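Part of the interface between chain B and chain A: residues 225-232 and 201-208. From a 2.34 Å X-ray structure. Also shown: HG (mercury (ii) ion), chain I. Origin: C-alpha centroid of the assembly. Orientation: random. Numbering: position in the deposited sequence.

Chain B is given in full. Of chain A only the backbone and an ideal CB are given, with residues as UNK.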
ATOM      1  N   VAL B 225       1.009 -19.919  -2.255  1.00 37.85           N
ATOM      2  CA  VAL B 225       0.333 -18.630  -2.228  1.00 39.38           C
ATOM      3  C   VAL B 225       0.015 -18.297  -0.775  1.00 39.72           C
ATOM      4  O   VAL B 225      -0.567 -19.117  -0.052  1.00 44.54           O
ATOM      5  CB  VAL B 225      -0.926 -18.618  -3.117  1.00 44.92           C
ATOM      6  CG1 VAL B 225      -2.006 -19.563  -2.591  1.00 47.34           C
ATOM      7  CG2 VAL B 225      -1.463 -17.200  -3.258  1.00 38.12           C
ATOM      8  N   THR B 226       0.481 -17.134  -0.329  1.00 38.42           N
ATOM      9  CA  THR B 226       0.191 -16.666   1.014  1.00 41.23           C
ATOM     10  C   THR B 226      -1.321 -16.483   1.176  1.00 37.56           C
ATOM     11  O   THR B 226      -2.018 -16.159   0.208  1.00 34.19           O
ATOM     12  CB  THR B 226       0.960 -15.361   1.258  1.00 44.17           C
ATOM     13  OG1 THR B 226       2.317 -15.661   1.621  1.00 45.56           O
ATOM     14  CG2 THR B 226       0.320 -14.481   2.324  1.00 42.97           C
ATOM     15  N   PRO B 227      -1.864 -16.713   2.376  1.00 39.90           N
ATOM     16  CA  PRO B 227      -3.304 -16.507   2.580  1.00 41.50           C
ATOM     17  C   PRO B 227      -3.732 -15.081   2.260  1.00 45.94           C
ATOM     18  O   PRO B 227      -2.935 -14.143   2.306  1.00 43.38           O
ATOM     19  CB  PRO B 227      -3.503 -16.831   4.065  1.00 40.97           C
ATOM     20  CG  PRO B 227      -2.385 -17.766   4.379  1.00 45.76           C
ATOM     21  CD  PRO B 227      -1.221 -17.260   3.582  1.00 36.71           C
ATOM     22  N   LEU B 228      -5.011 -14.934   1.924  1.00 44.92           N
ATOM     23  CA  LEU B 228      -5.611 -13.640   1.623  1.00 42.57           C
ATOM     24  C   LEU B 228      -6.430 -13.170   2.818  1.00 41.59           C
ATOM     25  O   LEU B 228      -7.272 -13.915   3.332  1.00 43.16           O
ATOM     26  CB  LEU B 228      -6.498 -13.731   0.378  1.00 45.81           C
ATOM     27  CG  LEU B 228      -7.002 -12.434  -0.256  1.00 45.15           C
ATOM     28  CD1 LEU B 228      -5.920 -11.785  -1.106  1.00 39.19           C
ATOM     29  CD2 LEU B 228      -8.250 -12.702  -1.087  1.00 41.40           C
ATOM     30  N   GLY B 229      -6.191 -11.929   3.251  1.00 40.93           N
ATOM     31  CA  GLY B 229      -6.882 -11.367   4.390  1.00 40.50           C
ATOM     32  C   GLY B 229      -7.401  -9.962   4.094  1.00 41.98           C
ATOM     33  O   GLY B 229      -7.177  -9.418   3.013  1.00 40.62           O
ATOM     34  N   THR B 230      -8.099  -9.414   5.083  1.00 42.03           N
ATOM     35  CA  THR B 230      -8.507  -8.013   5.044  1.00 42.65           C
ATOM     36  C   THR B 230      -8.728  -7.510   6.466  1.00 48.07           C
ATOM     37  O   THR B 230      -9.218  -8.248   7.324  1.00 51.73           O
ATOM     38  CB  THR B 230      -9.784  -7.826   4.206  1.00 45.98           C
ATOM     39  OG1 THR B 230     -10.018  -6.431   3.980  1.00 44.44           O
ATOM     40  CG2 THR B 230     -11.001  -8.431   4.901  1.00 41.15           C
ATOM     41  N   GLU B 231      -8.274  -6.289   6.730  1.00 51.22           N
ATOM     42  CA  GLU B 231      -8.691  -5.522   7.910  1.00 54.65           C
ATOM     43  C   GLU B 231      -9.689  -4.418   7.562  1.00 51.60           C
ATOM     44  O   GLU B 231      -9.502  -3.236   7.876  1.00 75.60           O
ATOM     45  CB  GLU B 231      -7.480  -4.979   8.647  1.00 55.58           C
ATOM     46  CG  GLU B 231      -6.507  -6.076   9.003  1.00 58.22           C
ATOM     47  CD  GLU B 231      -5.126  -5.556   9.300  1.00 61.80           C
ATOM     48  OE1 GLU B 231      -4.394  -6.222  10.062  1.00 68.19           O
ATOM     49  OE2 GLU B 231      -4.780  -4.472   8.790  1.00 60.14           O
ATOM     50  N   CYS B 232     -10.719  -4.790   6.812  1.00 48.11           N
ATOM     51  CA  CYS B 232     -11.778  -3.871   6.433  1.00 51.38           C
ATOM     52  C   CYS B 232     -13.112  -4.554   6.694  1.00 53.24           C
ATOM     53  O   CYS B 232     -13.182  -5.776   6.833  1.00 50.19           O
ATOM     54  CB  CYS B 232     -11.643  -3.438   4.968  1.00 50.90           C
ATOM     55  SG  CYS B 232     -10.111  -2.523   4.626  1.00 57.08           S
TER
ATOM     56  N   UNK A 201      -5.834 -24.945   8.790  1.00 63.46           N
ATOM     57  CA  UNK A 201      -6.718 -23.860   8.493  1.00 62.59           C
ATOM     58  C   UNK A 201      -6.081 -22.579   8.968  1.00 56.44           C
ATOM     59  O   UNK A 201      -5.266 -22.563   9.891  1.00 56.49           O
ATOM     60  CB  UNK A 201      -8.092 -24.072   9.133  1.00 62.59           C
ATOM     61  N   UNK A 202      -6.434 -21.508   8.282  1.00 56.79           N
ATOM     62  CA  UNK A 202      -6.072 -20.165   8.693  1.00 50.21           C
ATOM     63  C   UNK A 202      -7.341 -19.520   9.220  1.00 49.29           C
ATOM     64  O   UNK A 202      -8.349 -19.450   8.506  1.00 52.46           O
ATOM     65  CB  UNK A 202      -5.457 -19.360   7.547  1.00 50.21           C
ATOM     66  N   UNK A 203      -7.305 -19.072  10.474  1.00 48.93           N
ATOM     67  CA  UNK A 203      -8.490 -18.512  11.109  1.00 46.64           C
ATOM     68  C   UNK A 203      -8.457 -17.001  11.246  1.00 50.13           C
ATOM     69  O   UNK A 203      -9.515 -16.372  11.237  1.00 53.68           O
ATOM     70  CB  UNK A 203      -8.672 -19.137  12.493  1.00 46.64           C
ATOM     71  N   UNK A 204      -7.281 -16.396  11.356  1.00 46.62           N
ATOM     72  CA  UNK A 204      -7.208 -14.950  11.496  1.00 51.21           C
ATOM     73  C   UNK A 204      -5.909 -14.469  10.872  1.00 47.70           C
ATOM     74  O   UNK A 204      -4.866 -15.113  10.995  1.00 48.78           O
ATOM     75  CB  UNK A 204      -7.302 -14.528  12.964  1.00 51.21           C
ATOM     76  N   UNK A 205      -5.985 -13.314  10.228  1.00 46.68           N
ATOM     77  CA  UNK A 205      -4.895 -12.744   9.450  1.00 44.83           C
ATOM     78  C   UNK A 205      -4.709 -11.318   9.950  1.00 49.75           C
ATOM     79  O   UNK A 205      -5.594 -10.471   9.778  1.00 49.51           O
ATOM     80  CB  UNK A 205      -5.179 -12.788   7.947  1.00 44.83           C
ATOM     81  N   UNK A 206      -3.564 -11.054  10.571  1.00 47.62           N
ATOM     82  CA  UNK A 206      -3.263  -9.759  11.167  1.00 46.10           C
ATOM     83  C   UNK A 206      -1.958  -9.253  10.577  1.00 48.70           C
ATOM     84  O   UNK A 206      -0.940  -9.952  10.611  1.00 47.30           O
ATOM     85  CB  UNK A 206      -3.178  -9.852  12.692  1.00 46.10           C
ATOM     86  N   UNK A 207      -1.981  -8.035  10.054  1.00 51.06           N
ATOM     87  CA  UNK A 207      -0.795  -7.421   9.470  1.00 50.00           C
ATOM     88  C   UNK A 207      -0.491  -6.163  10.273  1.00 47.11           C
ATOM     89  O   UNK A 207      -1.208  -5.163  10.169  1.00 52.24           O
ATOM     90  CB  UNK A 207      -0.995  -7.103   7.987  1.00 50.00           C
ATOM     91  N   UNK A 208       0.570  -6.221  11.083  1.00 47.64           N
ATOM     92  CA  UNK A 208       1.009  -5.048  11.883  1.00 48.40           C
ATOM     93  C   UNK A 208       1.643  -4.043  10.917  1.00 46.89           C
ATOM     94  O   UNK A 208       2.506  -4.459  10.130  1.00 46.49           O
ATOM     95  CB  UNK A 208       1.996  -5.448  12.982  1.00 48.40           C
TER
HETATM   96 HG    HG I 301      -9.469  -1.379   6.518  1.00 86.63          HG

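Position 201 sits at the far end of the stretch, and its ideal CB finds nothing of chain B within 5.5 Å. Almost any side chain would do. The residue is E201(A), whose carboxylate is engaged by position 203.

Position 202 is the first to face chain B. Its CA-to-CB bond points toward the partner, and the ideal CB lies 4.7 Å from CG of P227(B), the outer carbon of a proline ring that offers carbon and no polar group. The backbone, at -107/122, is extended and would accept a branched residue. Valine, isoleucine, leucine or methionine would all suit. The deposited residue is I202(A), with both chi angles in m; its CG1 comes to 4.0 Å from CG of P227(B), an ordinary apolar contact.

Position 203 is out of reach of chain B, with phi/psi of -106/-29 and open space on this side, so a polar residue is as reasonable as any other. It is N203(A), whose ND2 donates a hydrogen bond of 3.0 Å to OE1 of E201(A). Position 204 returns to extended geometry, but its CB also meets nothing of the other stretch, which leaves the choice open; the residue is Q204(A), and the contact does not explain it.

Position 205 is the centre of the contact. Its CB points toward chain B and stands 4.2 Å from CA of G229(B), where the partner has no side chain. That bare glycine leaves room for something broad and flat, and the carbons of T226(B) and P227(B) lie farther along. A large apolar side chain is wanted; leucine or methionine could fill part of the space, while an aromatic ring could also use the glycine as a surface. The residue is F205(A), chi1 in t, and it has the most area covered by the partner stretch. CA of G229(B) lies over one face of the ring, 4.2 Å from its centroid and 21° off the normal, a CH-pi contact. CG2 of T226(B) approaches the ring edge, 4.4 Å from CE2 of F205(A), while CB of P227(B) packs 4.1 Å from CD2 of F205(A). The absence of a side chain at G229(B) is essential to this fit: an ideal CB there would fall 2.5 Å from CG of F205(A), a clash.

At 206 the CB points away, although it remains 4.6 Å from OE1 of E231(B). Chain B asks little, and a beta-branched residue would suit the extended backbone. The residue is I206(A), its CG2 4.2 Å from OE1 of E231(B).

Position 207 places its CB sideways, 4.1 Å from OE1 of E231(B). The decisive group is the backbone NH, aimed at that carboxylate, so any residue except proline could serve; a small or polar one is natural. S207(A) donates from N to OE1 of E231(B) at 3.0 Å, nearly straight at 171°. Its OG stays 3.8 Å from OE2 of E231(B).

Position 208 points away and touches nothing here, so chain B sets no demand; it is L208(A).

Chain A 201-208: EINQFISL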
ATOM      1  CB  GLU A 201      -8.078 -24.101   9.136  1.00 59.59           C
ATOM      2  CG  GLU A 201      -7.976 -24.438  10.604  1.00 61.01           C
ATOM      3  CD  GLU A 201      -9.308 -24.350  11.318  1.00 64.68           C
ATOM      4  OE1 GLU A 201     -10.308 -23.978  10.673  1.00 62.14           O
ATOM      5  OE2 GLU A 201      -9.358 -24.645  12.531  1.00 66.42           O
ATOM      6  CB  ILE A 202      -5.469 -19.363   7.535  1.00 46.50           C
ATOM      7  CG1 ILE A 202      -4.242 -20.096   6.979  1.00 48.52           C
ATOM      8  CG2 ILE A 202      -5.123 -17.978   8.001  1.00 40.37           C
ATOM      9  CD1 ILE A 202      -3.098 -20.227   7.967  1.00 49.40           C
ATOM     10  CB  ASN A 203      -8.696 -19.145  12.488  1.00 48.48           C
ATOM     11  CG  ASN A 203      -8.649 -20.658  12.432  1.00 54.84           C
ATOM     12  OD1 ASN A 203      -7.853 -21.297  13.117  1.00 54.22           O
ATOM     13  ND2 ASN A 203      -9.494 -21.240  11.588  1.00 57.00           N
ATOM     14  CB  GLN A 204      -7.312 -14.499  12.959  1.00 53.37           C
ATOM     15  CG  GLN A 204      -7.579 -12.999  13.123  1.00 57.64           C
ATOM     16  CD  GLN A 204      -9.060 -12.654  13.165  1.00 61.12           C
ATOM     17  OE1 GLN A 204      -9.884 -13.337  12.555  1.00 51.68           O
ATOM     18  NE2 GLN A 204      -9.404 -11.589  13.885  1.00 65.95           N
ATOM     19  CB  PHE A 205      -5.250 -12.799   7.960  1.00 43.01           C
ATOM     20  CG  PHE A 205      -4.140 -12.405   7.021  1.00 47.95           C
ATOM     21  CD1 PHE A 205      -3.547 -11.154   7.082  1.00 50.00           C
ATOM     22  CD2 PHE A 205      -3.725 -13.283   6.033  1.00 46.29           C
ATOM     23  CE1 PHE A 205      -2.550 -10.800   6.195  1.00 46.47           C
ATOM     24  CE2 PHE A 205      -2.722 -12.935   5.145  1.00 43.79           C
ATOM     25  CZ  PHE A 205      -2.136 -11.692   5.224  1.00 44.21           C
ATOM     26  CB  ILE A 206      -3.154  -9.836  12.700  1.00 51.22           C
ATOM     27  CG1 ILE A 206      -4.396 -10.486  13.314  1.00 55.95           C
ATOM     28  CG2 ILE A 206      -2.904  -8.455  13.270  1.00 52.04           C
ATOM     29  CD1 ILE A 206      -4.067 -11.510  14.385  1.00 54.29           C
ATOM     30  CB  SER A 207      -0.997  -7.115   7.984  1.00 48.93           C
ATOM     31  OG  SER A 207      -1.337  -5.761   7.760  1.00 61.14           O
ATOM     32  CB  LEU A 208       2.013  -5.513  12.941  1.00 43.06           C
ATOM     33  CG  LEU A 208       1.516  -6.617  13.872  1.00 48.26           C
ATOM     34  CD1 LEU A 208       2.649  -7.162  14.723  1.00 43.26           C
ATOM     35  CD2 LEU A 208       0.390  -6.109  14.754  1.00 47.42           C
TER
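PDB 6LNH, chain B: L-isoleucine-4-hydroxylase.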